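Local structure of tryparedoxin (Leishmania major, 3S9F) at residues Glu84-Glu94 / Trp106-Val117. The protein probably works as a thioredoxin-fold disulfide reductase, passing reducing equivalents along the parasite's peroxide-detoxification pathway through a redox-active cysteine pair. Sequence-based numbering, arbitrary orientation.
Sequences EIILASWDEEE and WLSIPFANRNIV
Three backbone hydrogen bonds join Ile85-Leu87 to Leu107-Ile109 in parallel register. Leu107 N donates to Ile85 O (3.0 Å), and Ile109 N to Leu87 O (3.0 Å). Between them, Leu87 N reaches Leu107 O at 2.8 Å, 173° at the hydrogen. Beyond the last direct bond, a water accepts from Ser89 N and lies 3.0 Å from Ile109 O, linking the two segments there.

Apolar packing occupies both sheet faces. With chi1 at 50°, Trp106 CG sits between its own backbone N and carbonyl carbon, which turns the indole over Ile85; Ile85 CG2 stands 3.8 Å from the centroid of the five-membered ring, 4° off its normal, a CH-pi contact. Leu70 and Val71 of helix 61-77 also touch Trp106. On the Ile86 face, the Ile86 and Ile109 side chains cross at about a right angle, with Ile86 CG2 3.7 Å from Ile109 CG1, while Val117 packs on Ala88 and brings CG1 to the edge of the Trp90 indole, whose NE1 is hydrogen-bonded to Thr121 OG1.

Farther on, Glu94 CB lies over one face of Phe111, 3.7 Å from the ring centroid, and Glu92 O meets the ring edge.

Strand pairing and Trp106 packing thus join the two strands of the thioredoxin-fold beta-alpha-beta unit 83-89/94-101/107-108; Phe111 and Val117 tie the following loop and helix 114-123 to the end of strand 83-89 and the residues after it. Trp106 NE1 is buried without a partner, which implies that packing rather than polar bonding positions the indole.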
ATOM      1  N   GLU A  84      -7.761  -9.781 -13.767  1.00 20.39           N
ATOM      2  CA  GLU A  84      -8.585  -9.153 -12.740  1.00 18.50           C
ATOM      3  C   GLU A  84      -8.665  -7.664 -13.007  1.00 17.14           C
ATOM      4  O   GLU A  84      -7.800  -7.098 -13.685  1.00 16.88           O
ATOM      5  CB  GLU A  84      -8.013  -9.453 -11.329  1.00 18.82           C
ATOM      6  CG  GLU A  84      -8.885  -8.971 -10.162  1.00 19.16           C
ATOM      7  CD  GLU A  84     -10.309  -9.491 -10.241  1.00 24.12           C
ATOM      8  OE1 GLU A  84     -10.576 -10.571  -9.663  1.00 24.65           O
ATOM      9  OE2 GLU A  84     -11.156  -8.838 -10.895  1.00 21.87           O
ATOM     10  N   ILE A  85      -9.714  -7.018 -12.500  1.00 15.06           N
ATOM     11  CA  ILE A  85      -9.806  -5.567 -12.640  1.00 14.81           C
ATOM     12  C   ILE A  85      -9.947  -4.956 -11.266  1.00 14.49           C
ATOM     13  O   ILE A  85     -10.675  -5.488 -10.399  1.00 15.67           O
ATOM     14  CB  ILE A  85     -10.952  -5.114 -13.573  1.00 14.73           C
ATOM     15  CG1 ILE A  85     -10.699  -5.647 -15.004  1.00 14.39           C
ATOM     16  CG2 ILE A  85     -11.025  -3.566 -13.636  1.00 14.43           C
ATOM     17  CD1 ILE A  85     -11.817  -5.311 -15.987  1.00 13.97           C
ATOM     18  N   ILE A  86      -9.236  -3.847 -11.061  1.00 14.17           N
ATOM     19  CA  ILE A  86      -9.339  -3.108  -9.808  1.00 13.92           C
ATOM     20  C   ILE A  86      -9.782  -1.688 -10.100  1.00 13.36           C
ATOM     21  O   ILE A  86      -9.071  -0.945 -10.783  1.00 13.37           O
ATOM     22  CB  ILE A  86      -7.968  -3.048  -9.059  1.00 14.54           C
ATOM     23  CG1 ILE A  86      -7.461  -4.460  -8.751  1.00 15.67           C
ATOM     24  CG2 ILE A  86      -8.123  -2.189  -7.765  1.00 15.79           C
ATOM     25  CD1 ILE A  86      -5.992  -4.531  -8.263  1.00 17.52           C
ATOM     26  N   LEU A  87     -10.945  -1.302  -9.592  1.00 13.77           N
ATOM     27  CA  LEU A  87     -11.408   0.094  -9.709  1.00 13.41           C
ATOM     28  C   LEU A  87     -10.492   1.064  -8.960  1.00 14.13           C
ATOM     29  O   LEU A  87     -10.152   0.823  -7.801  1.00 14.05           O
ATOM     30  CB  LEU A  87     -12.850   0.221  -9.194  1.00 14.09           C
ATOM     31  CG  LEU A  87     -13.410   1.654  -9.195  1.00 13.60           C
ATOM     32  CD1 LEU A  87     -13.581   2.189 -10.650  1.00 14.65           C
ATOM     33  CD2 LEU A  87     -14.748   1.662  -8.451  1.00 15.37           C
ATOM     34  N   ALA A  88     -10.067   2.129  -9.663  1.00 13.84           N
ATOM     35  CA  ALA A  88      -9.313   3.228  -9.059  1.00 14.52           C
ATOM     36  C   ALA A  88     -10.174   4.459  -9.312  1.00 15.37           C
ATOM     37  O   ALA A  88     -10.045   5.155 -10.341  1.00 16.49           O
ATOM     38  CB  ALA A  88      -7.937   3.346  -9.704  1.00 14.11           C
ATOM     39  N   SER A  89     -11.067   4.702  -8.366  1.00 15.01           N
ATOM     40  CA  SER A  89     -12.186   5.615  -8.573  1.00 16.36           C
ATOM     41  C   SER A  89     -11.839   7.082  -8.443  1.00 16.50           C
ATOM     42  O   SER A  89     -11.170   7.484  -7.493  1.00 16.70           O
ATOM     43  CB  SER A  89     -13.307   5.307  -7.581  1.00 17.14           C
ATOM     44  OG  SER A  89     -14.341   6.259  -7.770  1.00 19.88           O
ATOM     45  N   TRP A  90     -12.307   7.874  -9.405  1.00 17.22           N
ATOM     46  CA  TRP A  90     -12.213   9.317  -9.310  1.00 18.58           C
ATOM     47  C   TRP A  90     -13.445   9.942  -8.632  1.00 20.02           C
ATOM     48  O   TRP A  90     -13.588  11.163  -8.620  1.00 22.07           O
ATOM     49  CB  TRP A  90     -12.005   9.922 -10.694  1.00 19.79           C
ATOM     50  CG  TRP A  90     -10.589   9.815 -11.225  1.00 19.52           C
ATOM     51  CD1 TRP A  90      -9.587   8.965 -10.819  1.00 19.08           C
ATOM     52  CD2 TRP A  90     -10.045  10.604 -12.281  1.00 21.04           C
ATOM     53  NE1 TRP A  90      -8.440   9.187 -11.578  1.00 18.84           N
ATOM     54  CE2 TRP A  90      -8.706  10.184 -12.483  1.00 20.27           C
ATOM     55  CE3 TRP A  90     -10.571  11.620 -13.093  1.00 22.65           C
ATOM     56  CZ2 TRP A  90      -7.877  10.762 -13.460  1.00 20.72           C
ATOM     57  CZ3 TRP A  90      -9.759  12.196 -14.054  1.00 24.42           C
ATOM     58  CH2 TRP A  90      -8.421  11.750 -14.243  1.00 22.45           C
ATOM     59  N   ASP A  91     -14.301   9.115  -8.041  1.00 19.87           N
ATOM     60  CA  ASP A  91     -15.407   9.641  -7.227  1.00 22.93           C
ATOM     61  C   ASP A  91     -14.844  10.098  -5.898  1.00 24.84           C
ATOM     62  O   ASP A  91     -14.067   9.380  -5.261  1.00 24.49           O
ATOM     63  CB  ASP A  91     -16.468   8.577  -6.981  1.00 22.60           C
ATOM     64  CG  ASP A  91     -17.423   8.432  -8.138  1.00 24.37           C
ATOM     65  OD1 ASP A  91     -18.202   9.377  -8.376  1.00 25.55           O
ATOM     66  OD2 ASP A  91     -17.411   7.376  -8.798  1.00 23.14           O
ATOM     67  N   GLU A  92     -15.251  11.286  -5.476  1.00 27.46           N
ATOM     68  CA  GLU A  92     -14.817  11.802  -4.190  1.00 29.83           C
ATOM     69  C   GLU A  92     -15.931  11.782  -3.164  1.00 30.40           C
ATOM     70  O   GLU A  92     -15.683  11.986  -1.977  1.00 31.15           O
ATOM     71  CB  GLU A  92     -14.206  13.189  -4.345  1.00 31.74           C
ATOM     72  CG  GLU A  92     -12.838  13.118  -5.009  1.00 34.81           C
ATOM     73  CD  GLU A  92     -12.180  14.479  -5.180  1.00 41.63           C
ATOM     74  OE1 GLU A  92     -12.373  15.367  -4.319  1.00 45.69           O
ATOM     75  OE2 GLU A  92     -11.457  14.653  -6.183  1.00 44.91           O
ATOM     76  N   GLU A  93     -17.152  11.524  -3.629  1.00 30.37           N
ATOM     77  CA  GLU A  93     -18.279  11.300  -2.729  1.00 31.92           C
ATOM     78  C   GLU A  93     -18.468   9.810  -2.524  1.00 29.40           C
ATOM     79  O   GLU A  93     -18.580   9.063  -3.488  1.00 26.71           O
ATOM     80  CB  GLU A  93     -19.570  11.931  -3.281  1.00 33.72           C
ATOM     81  CG  GLU A  93     -19.497  13.446  -3.500  1.00 38.71           C
ATOM     82  CD  GLU A  93     -19.392  14.239  -2.193  1.00 43.23           C
ATOM     83  OE1 GLU A  93     -19.832  13.741  -1.135  1.00 46.95           O
ATOM     84  OE2 GLU A  93     -18.861  15.367  -2.225  1.00 47.24           O
ATOM     85  N   GLU A  94     -18.532   9.389  -1.261  1.00 29.20           N
ATOM     86  CA  GLU A  94     -18.609   7.968  -0.936  1.00 28.24           C
ATOM     87  C   GLU A  94     -19.909   7.299  -1.381  1.00 27.64           C
ATOM     88  O   GLU A  94     -19.901   6.136  -1.777  1.00 26.38           O
ATOM     89  CB  GLU A  94     -18.367   7.732   0.559  1.00 28.99           C
ATOM     90  CG  GLU A  94     -18.245   6.266   0.944  1.00 30.85           C
ATOM     91  CD  GLU A  94     -17.603   6.081   2.310  1.00 34.59           C
ATOM     92  OE1 GLU A  94     -17.462   7.092   3.048  1.00 37.22           O
ATOM     93  OE2 GLU A  94     -17.248   4.927   2.648  1.00 33.69           O
ATOM     94  N   TRP A 106     -15.973  -6.644 -10.355  1.00 19.86           N
ATOM     95  CA  TRP A 106     -14.577  -6.782  -9.999  1.00 19.00           C
ATOM     96  C   TRP A 106     -14.201  -6.166  -8.645  1.00 17.95           C
ATOM     97  O   TRP A 106     -15.040  -5.988  -7.796  1.00 18.00           O
ATOM     98  CB  TRP A 106     -13.701  -6.241 -11.127  1.00 17.30           C
ATOM     99  CG  TRP A 106     -14.095  -4.909 -11.587  1.00 16.21           C
ATOM    100  CD1 TRP A 106     -13.959  -3.748 -10.910  1.00 15.17           C
ATOM    101  CD2 TRP A 106     -14.685  -4.570 -12.843  1.00 16.46           C
ATOM    102  NE1 TRP A 106     -14.426  -2.708 -11.648  1.00 13.36           N
ATOM    103  CE2 TRP A 106     -14.877  -3.185 -12.846  1.00 16.76           C
ATOM    104  CE3 TRP A 106     -15.078  -5.301 -13.959  1.00 18.84           C
ATOM    105  CZ2 TRP A 106     -15.440  -2.526 -13.911  1.00 15.53           C
ATOM    106  CZ3 TRP A 106     -15.621  -4.646 -15.006  1.00 16.08           C
ATOM    107  CH2 TRP A 106     -15.809  -3.273 -14.980  1.00 17.49           C
ATOM    108  N   LEU A 107     -12.919  -5.873  -8.466  1.00 16.75           N
ATOM    109  CA  LEU A 107     -12.384  -5.362  -7.204  1.00 16.45           C
ATOM    110  C   LEU A 107     -12.284  -3.840  -7.157  1.00 15.85           C
ATOM    111  O   LEU A 107     -12.382  -3.205  -8.157  1.00 15.59           O
ATOM    112  CB  LEU A 107     -10.976  -5.908  -6.983  1.00 17.07           C
ATOM    113  CG  LEU A 107     -10.761  -7.421  -7.081  1.00 18.08           C
ATOM    114  CD1 LEU A 107      -9.342  -7.833  -6.818  1.00 20.54           C
ATOM    115  CD2 LEU A 107     -11.671  -8.076  -6.128  1.00 21.71           C
ATOM    116  N   SER A 108     -12.047  -3.283  -5.978  1.00 15.28           N
ATOM    117  CA  SER A 108     -11.791  -1.828  -5.907  1.00 14.21           C
ATOM    118  C   SER A 108     -10.759  -1.500  -4.847  1.00 13.75           C
ATOM    119  O   SER A 108     -10.669  -2.126  -3.811  1.00 14.88           O
ATOM    120  CB  SER A 108     -13.094  -1.035  -5.614  1.00 14.66           C
ATOM    121  OG  SER A 108     -12.874   0.374  -5.644  1.00 15.27           O
ATOM    122  N   ILE A 109      -9.977  -0.468  -5.115  1.00 12.97           N
ATOM    123  CA  ILE A 109      -9.288   0.218  -4.037  1.00 13.89           C
ATOM    124  C   ILE A 109     -10.388   0.852  -3.163  1.00 15.07           C
ATOM    125  O   ILE A 109     -11.328   1.459  -3.695  1.00 15.96           O
ATOM    126  CB  ILE A 109      -8.365   1.296  -4.639  1.00 13.31           C
ATOM    127  CG1 ILE A 109      -7.241   0.619  -5.460  1.00 14.44           C
ATOM    128  CG2 ILE A 109      -7.806   2.211  -3.536  1.00 16.35           C
ATOM    129  CD1 ILE A 109      -6.520   1.588  -6.439  1.00 15.82           C
ATOM    130  N   PRO A 110     -10.298   0.693  -1.830  1.00 16.48           N
ATOM    131  CA  PRO A 110     -11.358   1.229  -0.989  1.00 18.55           C
ATOM    132  C   PRO A 110     -11.470   2.745  -1.138  1.00 19.53           C
ATOM    133  O   PRO A 110     -10.477   3.438  -1.416  1.00 18.87           O
ATOM    134  CB  PRO A 110     -10.909   0.865   0.421  1.00 19.83           C
ATOM    135  CG  PRO A 110     -10.065  -0.362   0.238  1.00 20.24           C
ATOM    136  CD  PRO A 110      -9.332  -0.118  -1.070  1.00 16.18           C
ATOM    137  N   PHE A 111     -12.695   3.241  -0.988  1.00 20.43           N
ATOM    138  CA  PHE A 111     -12.957   4.670  -1.093  1.00 21.54           C
ATOM    139  C   PHE A 111     -12.017   5.524  -0.229  1.00 23.25           C
ATOM    140  O   PHE A 111     -11.567   6.595  -0.652  1.00 23.54           O
ATOM    141  CB  PHE A 111     -14.396   4.991  -0.676  1.00 22.62           C
ATOM    142  CG  PHE A 111     -14.678   6.459  -0.660  1.00 25.97           C
ATOM    143  CD1 PHE A 111     -14.853   7.149  -1.851  1.00 26.62           C
ATOM    144  CD2 PHE A 111     -14.714   7.164   0.549  1.00 28.27           C
ATOM    145  CE1 PHE A 111     -15.101   8.520  -1.845  1.00 27.48           C
ATOM    146  CE2 PHE A 111     -14.949   8.538   0.569  1.00 31.37           C
ATOM    147  CZ  PHE A 111     -15.150   9.217  -0.632  1.00 32.21           C
ATOM    148  N   ALA A 112     -11.767   5.055   0.990  1.00 23.23           N
ATOM    149  CA  ALA A 112     -10.921   5.747   1.954  1.00 25.06           C
ATOM    150  C   ALA A 112      -9.481   5.930   1.483  1.00 25.04           C
ATOM    151  O   ALA A 112      -8.764   6.826   1.978  1.00 26.67           O
ATOM    152  CB  ALA A 112     -10.939   4.983   3.293  1.00 26.06           C
ATOM    153  N   ASN A 113      -9.052   5.080   0.544  1.00 23.04           N
ATOM    154  CA  ASN A 113      -7.684   5.124   0.031  1.00 23.21           C
ATOM    155  C   ASN A 113      -7.537   5.998  -1.214  1.00 23.55           C
ATOM    156  O   ASN A 113      -6.932   5.606  -2.221  1.00 22.75           O
ATOM    157  CB  ASN A 113      -7.161   3.724  -0.199  1.00 22.01           C
ATOM    158  CG  ASN A 113      -7.005   2.957   1.088  1.00 24.13           C
ATOM    159  OD1 ASN A 113      -6.162   3.293   1.944  1.00 28.54           O
ATOM    160  ND2 ASN A 113      -7.793   1.916   1.240  1.00 21.25           N
ATOM    161  N   ARG A 114      -8.074   7.203  -1.112  1.00 29.64           N
ATOM    162  CA  ARG A 114      -7.996   8.205  -2.176  1.00 30.15           C
ATOM    163  C   ARG A 114      -6.554   8.527  -2.564  1.00 28.15           C
ATOM    164  O   ARG A 114      -6.259   8.701  -3.758  1.00 27.60           O
ATOM    165  CB  ARG A 114      -8.685   9.487  -1.719  1.00 33.13           C
ATOM    166  CG  ARG A 114     -10.168   9.314  -1.433  1.00 38.82           C
ATOM    167  CD  ARG A 114     -10.560  10.146  -0.221  1.00 47.83           C
ATOM    168  NE  ARG A 114     -11.882  10.757  -0.340  1.00 53.21           N
ATOM    169  CZ  ARG A 114     -12.168  11.804  -1.119  1.00 55.11           C
ATOM    170  NH1 ARG A 114     -11.235  12.366  -1.889  1.00 54.56           N
ATOM    171  NH2 ARG A 114     -13.401  12.283  -1.136  1.00 58.19           N
ATOM    172  N   ASN A 115      -5.688   8.623  -1.552  1.00 27.86           N
ATOM    173  CA  ASN A 115      -4.269   8.911  -1.700  1.00 27.21           C
ATOM    174  C   ASN A 115      -3.678   7.963  -2.732  1.00 23.53           C
ATOM    175  O   ASN A 115      -2.911   8.375  -3.607  1.00 21.44           O
ATOM    176  CB  ASN A 115      -3.523   8.658  -0.364  1.00 30.09           C
ATOM    177  CG  ASN A 115      -3.373   9.889   0.510  1.00 35.05           C
ATOM    178  OD1 ASN A 115      -3.015   9.759   1.689  1.00 39.00           O
ATOM    179  ND2 ASN A 115      -3.623  11.083  -0.042  1.00 37.18           N
ATOM    180  N   ILE A 116      -4.028   6.674  -2.612  1.00 21.47           N
ATOM    181  CA  ILE A 116      -3.510   5.648  -3.523  0.50 19.02           C
ATOM    182  C   ILE A 116      -3.964   5.912  -4.960  1.00 17.67           C
ATOM    183  O   ILE A 116      -3.165   5.826  -5.883  1.00 16.44           O
ATOM    184  CB  ILE A 116      -3.918   4.202  -3.082  0.50 18.68           C
ATOM    185  CG1 ILE A 116      -3.045   3.729  -1.924  0.50 20.64           C
ATOM    186  CG2 ILE A 116      -3.784   3.203  -4.260  0.50 17.30           C
ATOM    187  CD1 ILE A 116      -3.599   2.530  -1.186  0.50 18.10           C
ATOM    188  N   VAL A 117      -5.253   6.230  -5.144  1.00 17.29           N
ATOM    189  CA  VAL A 117      -5.789   6.520  -6.495  1.00 14.94           C
ATOM    190  C   VAL A 117      -5.065   7.725  -7.107  1.00 16.26           C
ATOM    191  O   VAL A 117      -4.695   7.705  -8.281  1.00 15.07           O
ATOM    192  CB  VAL A 117      -7.328   6.733  -6.491  1.00 15.89           C
ATOM    193  CG1 VAL A 117      -7.822   7.183  -7.876  1.00 16.15           C
ATOM    194  CG2 VAL A 117      -8.037   5.408  -6.089  1.00 15.99           C
TER
HETATM  195  O   HOH W   1     -11.043   3.553  -5.858  1.00 13.94           O